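Local coordinates for protein RmpD (Hexulose-6-phosphate synthase) (Streptococcus mutans, PDB 3EXR) that belongs to the HUMPS family of enzymes, which fold as a TIM barrel of eight parallel strands, at residues A[32-37]-A[54-59]. Numbering follows the deposited sequence.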
loop_
_atom_site.group_PDB
_atom_site.type_symbol
_atom_site.label_atom_id
_atom_site.label_comp_id
_atom_site.label_asym_id
_atom_site.label_seq_id
_atom_site.Cartn_x
_atom_site.Cartn_y
_atom_site.Cartn_z
ATOM N N ASP A 32 7.452 20.183 -11.164
ATOM C CA ASP A 32 6.983 20.863 -9.955
ATOM C C ASP A 32 6.946 19.933 -8.745
ATOM O O ASP A 32 7.029 20.389 -7.601
ATOM C CB ASP A 32 5.577 21.407 -10.209
ATOM C CG ASP A 32 5.530 22.295 -11.407
ATOM O OD1 ASP A 32 6.289 23.291 -11.375
ATOM O OD2 ASP A 32 4.788 22.021 -12.375
ATOM N N VAL A 33 6.729 18.650 -9.008
ATOM C CA VAL A 33 6.557 17.668 -7.925
ATOM C C VAL A 33 7.316 16.368 -8.269
ATOM O O VAL A 33 7.241 15.890 -9.408
ATOM C CB VAL A 33 5.056 17.295 -7.730
ATOM C CG1 VAL A 33 4.835 16.433 -6.523
ATOM C CG2 VAL A 33 4.143 18.531 -7.704
ATOM N N ILE A 34 8.047 15.822 -7.298
ATOM C CA ILE A 34 8.763 14.544 -7.467
ATOM C C ILE A 34 8.190 13.529 -6.490
ATOM O O ILE A 34 8.071 13.799 -5.298
ATOM C CB ILE A 34 10.289 14.696 -7.233
ATOM C CG1 ILE A 34 10.859 15.728 -8.196
ATOM C CG2 ILE A 34 10.996 13.368 -7.450
ATOM C CD1 ILE A 34 12.189 16.212 -7.843
ATOM N N GLU A 35 7.858 12.351 -7.002
ATOM C CA GLU A 35 7.137 11.329 -6.228
ATOM C C GLU A 35 7.955 10.037 -6.135
ATOM O O GLU A 35 8.342 9.455 -7.145
ATOM C CB GLU A 35 5.776 11.014 -6.864
ATOM C CG GLU A 35 5.070 9.807 -6.256
ATOM C CD GLU A 35 3.683 9.591 -6.830
ATOM O OE1 GLU A 35 3.449 9.933 -8.018
ATOM O OE2 GLU A 35 2.795 9.113 -6.081
ATOM N N ALA A 36 8.216 9.612 -4.904
ATOM C CA ALA A 36 8.758 8.291 -4.639
ATOM C C ALA A 36 7.609 7.297 -4.684
ATOM O O ALA A 36 6.771 7.259 -3.756
ATOM C CB ALA A 36 9.414 8.266 -3.253
ATOM N N GLY A 37 7.543 6.503 -5.749
ATOM C CA GLY A 37 6.412 5.623 -5.954
ATOM C C GLY A 37 6.400 4.410 -5.037
ATOM O O GLY A 37 7.437 4.009 -4.514
ATOM N N SER A 54 17.147 16.387 -0.218
ATOM C CA SER A 54 18.485 16.960 -0.284
ATOM C C SER A 54 18.808 17.472 -1.713
ATOM O O SER A 54 19.365 18.563 -1.900
ATOM C CB SER A 54 19.485 15.889 0.160
ATOM O OG SER A 54 20.793 16.397 0.192
ATOM N N LEU A 55 18.483 16.671 -2.719
ATOM C CA LEU A 55 18.714 17.073 -4.089
ATOM C C LEU A 55 17.832 18.248 -4.512
ATOM O O LEU A 55 18.258 19.056 -5.355
ATOM C CB LEU A 55 18.447 15.890 -5.030
ATOM C CG LEU A 55 19.482 14.757 -4.978
ATOM C CD1 LEU A 55 18.939 13.488 -5.643
ATOM C CD2 LEU A 55 20.741 15.228 -5.670
ATOM N N PHE A 56 16.617 18.312 -3.949
ATOM C CA PHE A 56 15.572 19.264 -4.372
ATOM C C PHE A 56 14.904 19.961 -3.169
ATOM O O PHE A 56 13.783 19.617 -2.764
ATOM C CB PHE A 56 14.568 18.525 -5.252
ATOM C CG PHE A 56 15.183 17.924 -6.478
ATOM C CD1 PHE A 56 15.582 18.720 -7.550
ATOM C CD2 PHE A 56 15.392 16.553 -6.569
ATOM C CE1 PHE A 56 16.180 18.157 -8.672
ATOM C CE2 PHE A 56 15.981 16.012 -7.686
ATOM C CZ PHE A 56 16.362 16.798 -8.734
ATOM N N PRO A 57 15.617 20.895 -2.538
ATOM C CA PRO A 57 15.160 21.513 -1.283
ATOM C C PRO A 57 13.800 22.205 -1.390
ATOM O O PRO A 57 13.068 22.264 -0.396
ATOM C CB PRO A 57 16.260 22.542 -0.958
ATOM C CG PRO A 57 17.202 22.549 -2.147
ATOM C CD PRO A 57 16.976 21.333 -2.927
ATOM N N ASP A 58 13.456 22.670 -2.584
ATOM C CA ASP A 58 12.278 23.517 -2.752
ATOM C C ASP A 58 11.231 22.914 -3.698
ATOM O O ASP A 58 10.363 23.620 -4.208
ATOM C CB ASP A 58 12.722 24.913 -3.199
ATOM C CG ASP A 58 13.673 25.590 -2.182
ATOM O OD1 ASP A 58 13.421 25.565 -0.955
ATOM O OD2 ASP A 58 14.698 26.175 -2.580
ATOM N N LYS A 59 11.303 21.607 -3.933
ATOM C CA LYS A 59 10.330 20.942 -4.777
ATOM C C LYS A 59 9.327 20.288 -3.876
ATOM O O LYS A 59 9.631 19.959 -2.735
ATOM C CB LYS A 59 10.977 19.855 -5.624
ATOM C CG LYS A 59 10.498 19.832 -7.033
ATOM C CD LYS A 59 10.776 21.198 -7.726
ATOM C CE LYS A 59 11.891 21.118 -8.730
ATOM N NZ LYS A 59 11.722 22.173 -9.757
#
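Ile-34 sets its terminal methyl over one face of the Phe-56 ring, and this CH-pi contact is one half of the meeting between 32-37 and 54-59. The CD1 carbon of Ile-34 lies 3.8 Å from the centroid of the Phe-56 ring, 24° off the ring normal, displaced toward the rim so that Phe-56 CD2 is its nearest atom at 3.5 Å. Ile-34 places CG1 anti to its carbonyl carbon (chi1 -58°) and extends onward at chi2 165°, which carries the methyl outward from the strand; a branched, strand-favouring residue with a long arm suits this place, and the flat ring of Phe-56 offers it a broad face, the two side chains crossing at about a right angle. The other half is Lys-59, whose apolar chain packs on the backbone: CG of Lys-59 sits 3.6 Å from O of Asp-32. Kinked at chi2 and chi3, the chain carries its amine on to a hydrogen bond with Val-31 O. The Asp-32 side chain starts away from 54-59, and its OD2 accepts a hydrogen bond from Leu-8 N and forms a salt bridge with Lys-213. Phe-56 leaves the helix and opens a type I turn to Lys-59, in which Pro-57 fits the second position. Thus the loop from helix 47-55 packs on the outer side of strand 33-36, which lies between strands 7-12 and 60-67, completing a beta-alpha-beta crossover of the TIM barrel.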